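Local coordinates for protein BIFUNCTIONAL PROTEIN Proline utilization A (PutA) (PDB 5UX5) that oxidises proline to glutamate in two steps, with an FAD-dependent proline dehydrogenase and an NAD-dependent aldehyde dehydrogenase joined in one chain, at residues Asp270-Leu275 with Phe330-Asp335; Phe467-Ser472 with Glu559-Ala564; Arg963-Val968 with Ala1060-Asn1065; Leu751-Gly756 with Trp801-Arg806; Gln536-Val541 with Ala627-Thr632. All blocks are in the same frame, centred on the assembly; numbering follows the deposited sequence.

Contact 1. Residues Asp270-Leu275 with Phe330-Asp335; sequences DSFQAL and FLRMMD
Two outer helices of the proline dehydrogenase barrel, a TIM-barrel relative, lie almost parallel here: their short axes make an angle of 8° and come within 10.4 Å, and the helices follow the adjacent parallel strands 260-265 and 293-298. The dominant pair is Phe272 with Arg332. The guanidinium of Arg332 lies flat on one face of the Phe272 ring, planes 8° apart and centres 4.2 Å from each other, in a stacked cation-pi contact. Both side chains leave their helices with CG anti to the backbone N, and a bend in Arg332 at chi3 (55°) turns the planar end over the ring. The cation sits off-centre, CZ lying over the CG and CD2 side, while the methylene CD occupies the middle of the face as a CH-pi contact, 4.0 Å from the centroid. Hydrogen bonds from Arg332 NH2 to Asn329 OD1 and Ala455 O help to fix the rotation of the guanidinium, and Tyr12 meets the Phe272 ring edge-to-face. Met333 comes to the same ring at its edge through CG, then bends at chi3. On the side nearer the strands, Leu275 crosses Met333 obliquely and brings CD2 to 3.7 Å from Met333 CB. Ser271, whose hydroxyl has Leu268 O as its main partner, with Gln265 O also near, has its OG 3.3 Å from Met333 SD.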
# COMPACT_ATOMS: atom_id res chain seq x y z
N ASP A 270 -14.84 -14.77 13.61
CA ASP A 270 -13.90 -15.45 14.50
C ASP A 270 -13.87 -14.84 15.90
O ASP A 270 -13.10 -15.30 16.75
CB ASP A 270 -12.51 -15.48 13.86
CG ASP A 270 -12.09 -14.13 13.28
OD1 ASP A 270 -12.95 -13.37 12.80
OD2 ASP A 270 -10.87 -13.84 13.30
N SER A 271 -14.69 -13.82 16.18
CA SER A 271 -14.81 -13.35 17.56
C SER A 271 -15.64 -14.30 18.40
O SER A 271 -15.56 -14.25 19.63
CB SER A 271 -15.40 -11.93 17.61
OG SER A 271 -16.80 -11.93 17.39
N PHE A 272 -16.43 -15.17 17.78
CA PHE A 272 -17.06 -16.23 18.56
C PHE A 272 -16.00 -17.18 19.11
O PHE A 272 -16.12 -17.66 20.24
CB PHE A 272 -18.11 -16.97 17.73
CG PHE A 272 -18.74 -18.13 18.46
CD1 PHE A 272 -19.40 -17.94 19.66
CD2 PHE A 272 -18.64 -19.42 17.96
CE1 PHE A 272 -19.96 -19.00 20.34
CE2 PHE A 272 -19.19 -20.49 18.64
CZ PHE A 272 -19.86 -20.27 19.84
N GLN A 273 -14.97 -17.48 18.32
CA GLN A 273 -13.88 -18.29 18.86
C GLN A 273 -13.11 -17.52 19.92
O GLN A 273 -12.71 -18.10 20.94
CB GLN A 273 -12.97 -18.74 17.73
CG GLN A 273 -13.70 -19.64 16.77
CD GLN A 273 -12.95 -19.88 15.48
OE1 GLN A 273 -12.07 -19.11 15.10
NE2 GLN A 273 -13.28 -20.99 14.82
N ALA A 274 -12.90 -16.22 19.72
CA ALA A 274 -12.25 -15.41 20.74
C ALA A 274 -13.02 -15.44 22.05
O ALA A 274 -12.43 -15.49 23.13
CB ALA A 274 -12.09 -13.97 20.23
N LEU A 275 -14.35 -15.39 21.97
CA LEU A 275 -15.16 -15.42 23.18
C LEU A 275 -14.99 -16.73 23.93
O LEU A 275 -14.81 -16.74 25.14
CB LEU A 275 -16.64 -15.20 22.83
CG LEU A 275 -17.62 -15.30 23.99
CD1 LEU A 275 -17.30 -14.20 24.98
CD2 LEU A 275 -19.09 -15.24 23.55
N PHE A 330 -24.23 -11.52 17.08
CA PHE A 330 -24.43 -10.77 18.31
C PHE A 330 -25.32 -11.57 19.26
O PHE A 330 -25.04 -11.67 20.46
CB PHE A 330 -25.03 -9.41 17.98
CG PHE A 330 -24.86 -8.37 19.05
CD1 PHE A 330 -23.69 -7.64 19.14
CD2 PHE A 330 -25.87 -8.10 19.96
CE1 PHE A 330 -23.55 -6.65 20.12
CE2 PHE A 330 -25.74 -7.13 20.93
CZ PHE A 330 -24.58 -6.40 21.00
N LEU A 331 -26.38 -12.18 18.74
CA LEU A 331 -27.23 -13.02 19.58
C LEU A 331 -26.53 -14.31 19.97
O LEU A 331 -26.73 -14.80 21.09
CB LEU A 331 -28.54 -13.32 18.87
CG LEU A 331 -29.46 -12.14 18.55
CD1 LEU A 331 -30.49 -12.59 17.54
CD2 LEU A 331 -30.20 -11.73 19.77
N ARG A 332 -25.71 -14.89 19.08
CA ARG A 332 -25.01 -16.12 19.46
C ARG A 332 -24.02 -15.87 20.59
O ARG A 332 -23.94 -16.67 21.54
CB ARG A 332 -24.29 -16.75 18.27
CG ARG A 332 -23.51 -18.01 18.64
CD ARG A 332 -22.89 -18.72 17.42
NE ARG A 332 -22.05 -17.80 16.65
CZ ARG A 332 -21.31 -18.13 15.59
NH1 ARG A 332 -21.27 -19.37 15.14
NH2 ARG A 332 -20.61 -17.20 14.96
N MET A 333 -23.26 -14.78 20.52
CA MET A 333 -22.28 -14.54 21.56
C MET A 333 -22.94 -14.23 22.89
O MET A 333 -22.48 -14.69 23.94
CB MET A 333 -21.32 -13.44 21.14
CG MET A 333 -20.53 -13.79 19.89
SD MET A 333 -18.99 -12.87 19.73
CE MET A 333 -19.60 -11.21 19.70
N MET A 334 -24.01 -13.45 22.86
CA MET A 334 -24.81 -13.19 24.05
C MET A 334 -25.31 -14.50 24.66
O MET A 334 -25.12 -14.77 25.85
CB MET A 334 -25.96 -12.29 23.65
CG MET A 334 -26.87 -11.82 24.68
SD MET A 334 -28.08 -10.89 23.73
CE MET A 334 -28.85 -12.24 22.89
N ASP A 335 -25.93 -15.33 23.82
CA ASP A 335 -26.47 -16.62 24.23
C ASP A 335 -25.44 -17.46 24.96
O ASP A 335 -25.74 -18.08 25.99
CB ASP A 335 -26.93 -17.33 22.95
CG ASP A 335 -27.98 -18.37 23.19
OD1 ASP A 335 -27.82 -19.20 24.12
OD2 ASP A 335 -28.95 -18.36 22.40

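Contact 2. Residues Phe467-Ser472 with Glu559-Ala564; sequences FNASDS and EAIDFA
A single carboxylate, that of Asp562, pins the extended loop 467-472 to the flank of helix 550-574. The tight part of the contact is confined to Asn468 and Ala469, each of which gives one N-H to a different oxygen of the acid. The backbone N of Ala469 donates to Asp562 OD1 over 2.6 Å in a nearly straight bond (172°) that uses the syn lone pair. The side-chain amide of Asn468 donates from ND2 to Asp562 OD2 at 2.8 Å; this donor reaches the oxygen from well above the carboxylate plane, although the oxygen lies in the plane of the amide. Amide and carboxylate are consequently turned 62° against each other, and the two side chains cross at about a right angle. Asn468 ND2 also bonds to Val882 O, so the amide nitrogen ties the loop to a second part of the chain. The two donors hold the buried carboxylate in place and would be expected to stabilise its charged form.

The packing is looser on both flanks. Ala469 CB meets Ile561 CG2 at 4.1 Å, the apolar touch between the segments, and Phe467, partly exposed, lies at the margin, its ring turned to Arg569 in a cation-pi contact. Further along, Ser470 points away from the helix, while Asp471 and Ser472 reach it one turn or more earlier, at Ser558 and Asp554. Helix 550-574 also packs on helix 517-533, through Ile561 and Ala564, and on helix 599-611, through Ala560 and Ala564.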
# COMPACT_ATOMS: atom_id res chain seq x y z
N PHE A 467 -6.80 -11.22 -9.88
CA PHE A 467 -5.69 -11.30 -10.82
C PHE A 467 -4.33 -11.08 -10.13
O PHE A 467 -3.40 -11.88 -10.30
CB PHE A 467 -5.83 -10.31 -11.96
CG PHE A 467 -4.61 -10.27 -12.80
CD1 PHE A 467 -4.38 -11.26 -13.74
CD2 PHE A 467 -3.64 -9.30 -12.59
CE1 PHE A 467 -3.24 -11.27 -14.49
CE2 PHE A 467 -2.48 -9.30 -13.34
CZ PHE A 467 -2.29 -10.29 -14.29
N ASN A 468 -4.17 -9.96 -9.43
CA ASN A 468 -2.93 -9.72 -8.69
C ASN A 468 -2.78 -10.72 -7.55
O ASN A 468 -3.74 -11.00 -6.84
CB ASN A 468 -2.88 -8.31 -8.14
CG ASN A 468 -2.80 -7.29 -9.23
OD1 ASN A 468 -3.81 -6.70 -9.64
ND2 ASN A 468 -1.59 -7.11 -9.77
N ALA A 469 -1.58 -11.29 -7.42
CA ALA A 469 -1.28 -12.18 -6.31
C ALA A 469 -1.43 -11.46 -4.97
O ALA A 469 -0.98 -10.32 -4.81
CB ALA A 469 0.14 -12.73 -6.45
N SER A 470 -2.05 -12.12 -3.98
CA SER A 470 -2.31 -11.43 -2.71
C SER A 470 -1.13 -11.59 -1.75
O SER A 470 -0.50 -12.65 -1.69
CB SER A 470 -3.58 -11.93 -2.03
OG SER A 470 -3.58 -13.33 -1.85
N ASP A 471 -0.87 -10.53 -1.00
CA ASP A 471 0.23 -10.51 -0.04
C ASP A 471 -0.05 -11.41 1.16
O ASP A 471 -1.19 -11.80 1.44
CB ASP A 471 0.47 -9.09 0.48
CG ASP A 471 0.97 -8.17 -0.57
OD1 ASP A 471 1.41 -8.69 -1.60
OD2 ASP A 471 0.96 -6.94 -0.36
N SER A 472 1.02 -11.67 1.92
CA SER A 472 0.90 -12.40 3.17
C SER A 472 0.12 -11.57 4.19
O SER A 472 0.30 -10.36 4.28
CB SER A 472 2.29 -12.76 3.67
OG SER A 472 3.01 -13.51 2.69
N GLU A 559 4.86 -8.96 -6.58
CA GLU A 559 5.17 -8.31 -7.85
C GLU A 559 5.84 -9.30 -8.80
O GLU A 559 5.52 -9.34 -10.00
CB GLU A 559 6.04 -7.07 -7.61
CG GLU A 559 6.05 -6.04 -8.76
CD GLU A 559 6.88 -4.78 -8.47
OE1 GLU A 559 7.76 -4.85 -7.61
OE2 GLU A 559 6.66 -3.72 -9.09
N ALA A 560 6.76 -10.12 -8.29
CA ALA A 560 7.44 -11.06 -9.16
C ALA A 560 6.47 -12.11 -9.70
O ALA A 560 6.58 -12.54 -10.85
CB ALA A 560 8.60 -11.73 -8.42
N ILE A 561 5.52 -12.55 -8.88
CA ILE A 561 4.51 -13.46 -9.38
C ILE A 561 3.60 -12.76 -10.39
O ILE A 561 3.29 -13.31 -11.46
CB ILE A 561 3.75 -14.09 -8.20
CG1 ILE A 561 4.76 -14.92 -7.38
CG2 ILE A 561 2.64 -15.01 -8.70
CD1 ILE A 561 4.29 -15.43 -6.04
N ASP A 562 3.17 -11.54 -10.09
CA ASP A 562 2.31 -10.80 -11.00
C ASP A 562 2.97 -10.58 -12.36
O ASP A 562 2.30 -10.65 -13.39
CB ASP A 562 1.88 -9.47 -10.39
CG ASP A 562 0.85 -9.62 -9.27
OD1 ASP A 562 0.38 -10.75 -9.00
OD2 ASP A 562 0.50 -8.59 -8.66
N PHE A 563 4.27 -10.27 -12.39
CA PHE A 563 4.92 -10.07 -13.68
C PHE A 563 4.77 -11.31 -14.56
O PHE A 563 4.51 -11.20 -15.77
CB PHE A 563 6.40 -9.70 -13.53
CG PHE A 563 6.64 -8.26 -13.16
CD1 PHE A 563 5.94 -7.24 -13.78
CD2 PHE A 563 7.57 -7.93 -12.17
CE1 PHE A 563 6.18 -5.88 -13.43
CE2 PHE A 563 7.80 -6.59 -11.79
CZ PHE A 563 7.11 -5.56 -12.41
N ALA A 564 4.94 -12.51 -13.99
CA ALA A 564 4.82 -13.72 -14.79
C ALA A 564 3.42 -13.86 -15.38
O ALA A 564 3.27 -14.16 -16.56
CB ALA A 564 5.19 -14.95 -13.96

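Contact 3. Residues Arg963-Val968 with Ala1060-Asn1065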
# COMPACT_ATOMS: atom_id res chain seq x y z
N ARG A 963 -13.22 -0.57 -6.22
CA ARG A 963 -14.12 0.46 -5.70
C ARG A 963 -13.34 1.59 -5.02
O ARG A 963 -13.54 2.77 -5.33
CB ARG A 963 -15.15 -0.16 -4.75
CG ARG A 963 -16.48 -0.57 -5.41
CD ARG A 963 -17.24 -1.71 -4.66
NE ARG A 963 -16.56 -3.01 -4.82
CZ ARG A 963 -15.95 -3.69 -3.84
NH1 ARG A 963 -15.37 -4.86 -4.11
NH2 ARG A 963 -15.92 -3.21 -2.59
N CYS A 964 -12.40 1.26 -4.13
CA CYS A 964 -11.83 2.28 -3.25
C CYS A 964 -10.70 3.08 -3.89
O CYS A 964 -10.24 4.07 -3.30
CB CYS A 964 -11.30 1.62 -1.98
SG CYS A 964 -9.92 0.53 -2.35
N GLU A 965 -10.21 2.68 -5.05
CA GLU A 965 -9.05 3.34 -5.64
C GLU A 965 -9.20 3.35 -7.16
O GLU A 965 -9.26 2.30 -7.78
CB GLU A 965 -7.78 2.64 -5.21
CG GLU A 965 -6.52 3.26 -5.70
CD GLU A 965 -5.31 2.57 -5.13
OE1 GLU A 965 -4.89 1.51 -5.66
OE2 GLU A 965 -4.80 3.09 -4.10
N SER A 966 -9.24 4.54 -7.74
CA SER A 966 -9.21 4.71 -9.18
C SER A 966 -7.78 4.54 -9.69
O SER A 966 -6.87 5.22 -9.24
CB SER A 966 -9.74 6.09 -9.57
OG SER A 966 -9.52 6.30 -10.94
N ASN A 967 -7.58 3.61 -10.62
CA ASN A 967 -6.25 3.36 -11.18
C ASN A 967 -6.32 3.47 -12.70
O ASN A 967 -6.76 2.52 -13.38
CB ASN A 967 -5.71 2.02 -10.70
CG ASN A 967 -5.40 2.03 -9.19
OD1 ASN A 967 -4.45 2.69 -8.76
ND2 ASN A 967 -6.18 1.29 -8.40
N VAL A 968 -5.85 4.60 -13.24
CA VAL A 968 -6.01 5.00 -14.64
C VAL A 968 -4.71 4.84 -15.43
O VAL A 968 -3.63 5.20 -14.95
CB VAL A 968 -6.52 6.45 -14.72
CG1 VAL A 968 -6.44 7.00 -16.09
CG2 VAL A 968 -7.96 6.51 -14.24
N ALA A 1060 0.38 6.54 -15.42
CA ALA A 1060 -0.57 5.95 -14.48
C ALA A 1060 -0.99 6.98 -13.44
O ALA A 1060 -0.13 7.61 -12.83
CB ALA A 1060 0.04 4.74 -13.78
N VAL A 1061 -2.30 7.17 -13.26
CA VAL A 1061 -2.83 8.10 -12.26
C VAL A 1061 -3.68 7.31 -11.28
O VAL A 1061 -4.76 6.82 -11.63
CB VAL A 1061 -3.65 9.23 -12.88
CG1 VAL A 1061 -3.95 10.29 -11.83
CG2 VAL A 1061 -2.93 9.84 -14.08
N SER A 1062 -3.21 7.23 -10.03
CA SER A 1062 -3.85 6.45 -8.98
C SER A 1062 -4.40 7.40 -7.94
O SER A 1062 -3.63 8.19 -7.37
CB SER A 1062 -2.85 5.48 -8.36
OG SER A 1062 -3.47 4.77 -7.31
N THR A 1063 -5.72 7.35 -7.71
CA THR A 1063 -6.44 8.27 -6.82
C THR A 1063 -7.29 7.51 -5.80
O THR A 1063 -8.15 6.70 -6.17
CB THR A 1063 -7.38 9.21 -7.59
OG1 THR A 1063 -6.66 9.92 -8.60
CG2 THR A 1063 -8.07 10.17 -6.64
N THR A 1064 -7.07 7.81 -4.52
CA THR A 1064 -7.95 7.28 -3.48
C THR A 1064 -9.36 7.79 -3.75
O THR A 1064 -9.55 8.95 -4.09
CB THR A 1064 -7.44 7.70 -2.10
OG1 THR A 1064 -6.10 7.21 -1.96
CG2 THR A 1064 -8.27 7.08 -0.96
N ASN A 1065 -10.35 6.89 -3.64
CA ASN A 1065 -11.73 7.20 -3.99
C ASN A 1065 -12.61 7.50 -2.78
O ASN A 1065 -13.68 8.10 -2.94
CB ASN A 1065 -12.38 6.03 -4.72
CG ASN A 1065 -12.15 6.08 -6.19
OD1 ASN A 1065 -12.03 7.15 -6.78
ND2 ASN A 1065 -12.10 4.91 -6.81
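Hydrogen bonds run the whole length of this antiparallel pairing between the start of strand 965-980, the first strand of the C-terminal region, and the end of strand 1056-1064. Ser966 and Thr1063 form one hydrogen-bonded pair, with Ser966 N to Thr1063 O and Thr1063 N to Ser966 O both 2.9 Å. Val968 and Val1061 form the next, Val1061 N reaching Val968 O at 2.9 Å. Past the last bridge the ladder closes with Asn1065 N on Cys964 O at 2.8 Å, and the side chain of Asn1065 reaches across, ND2 donating to Arg963 O from above the carbonyl plane.

A chain of polar bonds runs along the face carrying Glu965, Asn967 and Ser1062. Ser1062 OG, anti to its backbone N, donates to Asn967 OD1 over 2.7 Å, and Asn967 ND2 donates in the plane of its amide to the anti lone pair of Glu965 OE1, 3.0 Å away. Glu965 OE2 continues to a salt bridge with Arg875, and Gln885 NE2 is a second donor to Asn967 OD1. On the other face Val968 CB and Val1061 CB lie 4.4 Å apart, and Ile873 touches Val1061 and Thr1063. Strand 870-873 of the aldehyde dehydrogenase part pairs in parallel with 1056-1064. The buried amide thus links a hydroxyl to a carboxylate in one hydrogen-bonded chain, and the arginine probably keeps Glu965 ionised.

Contact 4. Residues Leu751-Gly756 with Trp801-Arg806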
# COMPACT_ATOMS: atom_id res chain seq x y z
N LEU A 751 10.03 5.62 14.04
CA LEU A 751 10.48 4.46 13.28
C LEU A 751 11.58 3.69 14.01
O LEU A 751 12.55 4.27 14.50
CB LEU A 751 10.99 4.90 11.92
CG LEU A 751 9.94 5.36 10.94
CD1 LEU A 751 10.61 6.12 9.82
CD2 LEU A 751 9.18 4.14 10.40
N ARG A 752 11.45 2.36 14.01
CA ARG A 752 12.43 1.47 14.64
C ARG A 752 13.49 1.11 13.60
O ARG A 752 13.18 0.40 12.62
CB ARG A 752 11.79 0.20 15.18
CG ARG A 752 10.65 0.34 16.19
CD ARG A 752 10.90 1.27 17.37
NE ARG A 752 9.63 1.51 18.06
CZ ARG A 752 9.36 2.59 18.80
NH1 ARG A 752 10.27 3.55 18.96
NH2 ARG A 752 8.15 2.69 19.37
N VAL A 753 14.72 1.58 13.78
CA VAL A 753 15.81 1.31 12.86
C VAL A 753 16.51 0.04 13.30
O VAL A 753 16.84 -0.13 14.48
CB VAL A 753 16.79 2.50 12.82
CG1 VAL A 753 17.91 2.24 11.84
CG2 VAL A 753 16.07 3.78 12.46
N GLY A 754 16.76 -0.86 12.35
CA GLY A 754 17.41 -2.12 12.62
C GLY A 754 17.52 -2.93 11.34
O GLY A 754 17.07 -2.51 10.27
N TYR A 755 18.11 -4.12 11.47
CA TYR A 755 18.29 -5.00 10.32
C TYR A 755 16.94 -5.54 9.84
O TYR A 755 15.99 -5.67 10.60
CB TYR A 755 19.22 -6.17 10.66
CG TYR A 755 20.63 -5.73 10.90
CD1 TYR A 755 21.43 -5.29 9.86
CD2 TYR A 755 21.16 -5.70 12.20
CE1 TYR A 755 22.72 -4.84 10.09
CE2 TYR A 755 22.44 -5.26 12.43
CZ TYR A 755 23.21 -4.83 11.38
OH TYR A 755 24.49 -4.40 11.61
N GLY A 756 16.88 -5.86 8.54
CA GLY A 756 15.63 -6.34 7.98
C GLY A 756 15.19 -7.68 8.54
O GLY A 756 13.99 -7.97 8.54
N TRP A 801 21.35 3.69 9.74
CA TRP A 801 21.23 5.14 9.91
C TRP A 801 19.80 5.49 10.28
O TRP A 801 18.85 5.04 9.62
CB TRP A 801 21.61 5.90 8.63
CG TRP A 801 23.06 6.02 8.43
CD1 TRP A 801 23.89 5.05 7.95
CD2 TRP A 801 23.88 7.17 8.70
NE1 TRP A 801 25.19 5.53 7.91
CE2 TRP A 801 25.21 6.82 8.37
CE3 TRP A 801 23.63 8.45 9.19
CZ2 TRP A 801 26.26 7.71 8.51
CZ3 TRP A 801 24.69 9.33 9.34
CH2 TRP A 801 25.98 8.96 8.99
N SER A 802 19.64 6.32 11.32
CA SER A 802 18.32 6.81 11.67
C SER A 802 17.88 7.84 10.62
O SER A 802 18.71 8.43 9.94
CB SER A 802 18.33 7.40 13.09
OG SER A 802 18.43 8.83 13.14
N PRO A 803 16.57 8.04 10.44
CA PRO A 803 16.11 8.95 9.38
C PRO A 803 16.33 10.39 9.76
O PRO A 803 16.40 10.73 10.95
CB PRO A 803 14.62 8.65 9.27
CG PRO A 803 14.24 8.13 10.66
CD PRO A 803 15.45 7.43 11.20
N GLY A 804 16.36 11.26 8.75
CA GLY A 804 16.48 12.69 8.97
C GLY A 804 15.50 13.48 8.13
O GLY A 804 14.97 12.98 7.15
N ILE A 805 15.26 14.72 8.52
CA ILE A 805 14.37 15.62 7.79
C ILE A 805 15.01 17.01 7.73
O ILE A 805 15.23 17.65 8.77
CB ILE A 805 12.97 15.70 8.45
CG1 ILE A 805 12.32 14.33 8.48
CG2 ILE A 805 12.09 16.74 7.78
CD1 ILE A 805 11.06 14.32 9.24
N ARG A 806 15.36 17.46 6.51
CA ARG A 806 15.77 18.84 6.24
C ARG A 806 14.57 19.75 6.03
O ARG A 806 13.62 19.39 5.33
CB ARG A 806 16.59 18.94 4.97
CG ARG A 806 17.74 18.08 4.92
CD ARG A 806 18.36 18.23 3.57
NE ARG A 806 19.53 17.38 3.58
CZ ARG A 806 20.75 17.80 3.31
NH1 ARG A 806 20.95 19.07 2.98
NH2 ARG A 806 21.75 16.93 3.37
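Within the aldehyde dehydrogenase part of the chain, the extended loop that leaves helix 740-750 passes the segment leading into the short strand 804-807. No hydrogen bond links the two; the contact is made by apolar side chains, with Val753 at its centre. The valine places CG1 anti to its backbone N (chi1 -179°) and sets its two methyls on successive residues. CG1 rests against the peptide carbonyl of Trp801, 3.7 Å from O, whereas CG2 lies over the backbone of Ser802 and beside the proline ring, 3.9 Å from Pro803 CD. Val753 and Pro803 lie alongside, their side chains running antiparallel. A second, lighter touch brings Leu751 CD1 to 4.2 Å from Pro803 CG, so the ring meets one residue at CD and the other at CG. The backbones stay well apart, with 6.2 Å between Val753 CA and Ser802 CA. Phe718 of helix 706-718 and Met763 touch both Leu751 and Pro803, extending the apolar cluster, while Ser802 is fixed separately through its OG to Glu792 N. The contact thus joins the loop after helix 740-750 to the entry of strand 804-807, which runs between strands 786-787 and 824-830 of the alpha/beta aldehyde dehydrogenase fold.

Contact 5. Residues Gln536-Val541 with Ala627-Thr632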
# COMPACT_ATOMS: atom_id res chain seq x y z
N GLN A 536 8.43 -18.16 1.04
CA GLN A 536 9.14 -18.05 2.31
C GLN A 536 10.64 -18.20 2.14
O GLN A 536 11.40 -17.54 2.86
CB GLN A 536 8.59 -19.05 3.31
CG GLN A 536 7.48 -18.43 4.11
CD GLN A 536 6.29 -19.32 4.27
OE1 GLN A 536 6.32 -20.34 4.98
NE2 GLN A 536 5.20 -18.95 3.58
N ASP A 537 11.08 -19.03 1.21
CA ASP A 537 12.50 -19.03 0.87
C ASP A 537 12.93 -17.67 0.33
O ASP A 537 14.02 -17.18 0.65
CB ASP A 537 12.81 -20.15 -0.13
CG ASP A 537 12.58 -21.52 0.44
OD1 ASP A 537 13.43 -21.96 1.24
OD2 ASP A 537 11.56 -22.17 0.09
N LEU A 538 12.11 -17.04 -0.53
CA LEU A 538 12.49 -15.74 -1.04
C LEU A 538 12.57 -14.73 0.10
O LEU A 538 13.52 -13.95 0.17
CB LEU A 538 11.54 -15.25 -2.15
CG LEU A 538 11.54 -16.06 -3.46
CD1 LEU A 538 10.46 -15.57 -4.41
CD2 LEU A 538 12.87 -16.05 -4.14
N LEU A 539 11.59 -14.76 1.00
CA LEU A 539 11.62 -13.85 2.15
C LEU A 539 12.89 -14.06 2.98
O LEU A 539 13.54 -13.09 3.41
CB LEU A 539 10.36 -14.02 2.99
CG LEU A 539 9.08 -13.55 2.28
CD1 LEU A 539 7.84 -13.73 3.12
CD2 LEU A 539 9.22 -12.10 1.83
N GLY A 540 13.25 -15.32 3.22
CA GLY A 540 14.47 -15.61 3.94
C GLY A 540 15.69 -14.94 3.35
O GLY A 540 16.49 -14.33 4.06
N VAL A 541 15.89 -15.07 2.03
CA VAL A 541 17.11 -14.50 1.45
C VAL A 541 17.00 -12.98 1.31
O VAL A 541 18.01 -12.27 1.43
CB VAL A 541 17.47 -15.15 0.10
CG1 VAL A 541 16.51 -14.70 -1.01
CG2 VAL A 541 18.94 -14.84 -0.24
N ALA A 627 19.11 -13.76 -6.58
CA ALA A 627 18.93 -14.32 -7.91
C ALA A 627 18.98 -15.84 -7.88
O ALA A 627 18.20 -16.50 -8.57
CB ALA A 627 19.99 -13.79 -8.86
N GLU A 628 19.90 -16.41 -7.09
CA GLU A 628 20.01 -17.86 -7.08
C GLU A 628 18.76 -18.51 -6.52
O GLU A 628 18.24 -19.48 -7.09
CB GLU A 628 21.24 -18.29 -6.31
CG GLU A 628 22.57 -18.02 -6.99
CD GLU A 628 22.81 -18.94 -8.16
OE1 GLU A 628 22.11 -19.97 -8.25
OE2 GLU A 628 23.70 -18.64 -9.00
N VAL A 629 18.24 -17.99 -5.40
CA VAL A 629 17.03 -18.57 -4.81
C VAL A 629 15.86 -18.44 -5.77
O VAL A 629 15.09 -19.39 -5.96
CB VAL A 629 16.74 -17.95 -3.43
CG1 VAL A 629 15.43 -18.46 -2.84
CG2 VAL A 629 17.88 -18.22 -2.47
N ALA A 630 15.71 -17.26 -6.39
CA ALA A 630 14.66 -17.08 -7.40
C ALA A 630 14.83 -18.03 -8.57
O ALA A 630 13.85 -18.60 -9.07
CB ALA A 630 14.65 -15.64 -7.91
N LEU A 631 16.08 -18.27 -9.00
CA LEU A 631 16.28 -19.12 -10.17
C LEU A 631 15.73 -20.53 -9.95
O LEU A 631 15.28 -21.16 -10.92
CB LEU A 631 17.76 -19.20 -10.53
CG LEU A 631 17.94 -19.73 -11.96
CD1 LEU A 631 17.40 -18.69 -12.91
CD2 LEU A 631 19.38 -20.10 -12.30
N THR A 632 15.72 -21.02 -8.70
CA THR A 632 15.26 -22.39 -8.48
C THR A 632 13.78 -22.54 -8.81
O THR A 632 13.35 -23.63 -9.21
CB THR A 632 15.54 -22.87 -7.03
OG1 THR A 632 14.76 -22.13 -6.08
CG2 THR A 632 16.98 -22.70 -6.67
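Helices 535-544 and 624-636 of the aldehyde dehydrogenase fold pack as an antiparallel pair, their short axes at 174° and 9.6 Å apart at closest approach. Val629 is the bump. It projects from its helix into a shallow hollow formed by the neighbours Asp537 and Leu538 and, a turn further on, Val541. Its two methyls divide that hollow. CG1, anti to the backbone N (chi1 176°), enters between Asp537 and Leu538, 3.7 Å from Leu538 CD2 and 4.1 Å from Asp537 CB. CG2 points instead to Val541 and meets it tip to tip, 4.0 Å from Val541 CB. Leu538 supplies the answering bump: it runs alongside Val629, pointing the other way, and its CD2 settles beside the Ala630 methyl, 4.2 Å from Ala630 CB. Pro491 touches Val629 and Pro489 touches Val541, while Val557 of helix 550-574 lies against Leu538. The interface has no hydrogen bond between the segments and rests on apolar van der Waals packing. One turn beyond the bump, Thr632 curls back on its own helix, OG1 donating in the carbonyl plane to Val629 O over 2.8 Å.

In the fold
Contacts 1 and 5 are the buried ones, both between helices, yet contact 1 joins near-parallel barrel helices through a charged stack, whereas contact 5 joins antiparallel helices through interlocking aliphatic side chains. Contacts 2, 3 and 4 are partly buried: contact 2 sets a loop on a helix and contact 3 pairs two strand ends, both by hydrogen bonds, while contact 4 joins a loop to a strand's lead-in by apolar touches. Contacts 2 and 5 are neighbours, centres about 15 Å apart, on consecutive helices 535-544 and 550-574. Contacts 4 and 5 lie wholly in the aldehyde dehydrogenase range, while contact 1, in the proline dehydrogenase range, stands at least about 35 Å from every other centre.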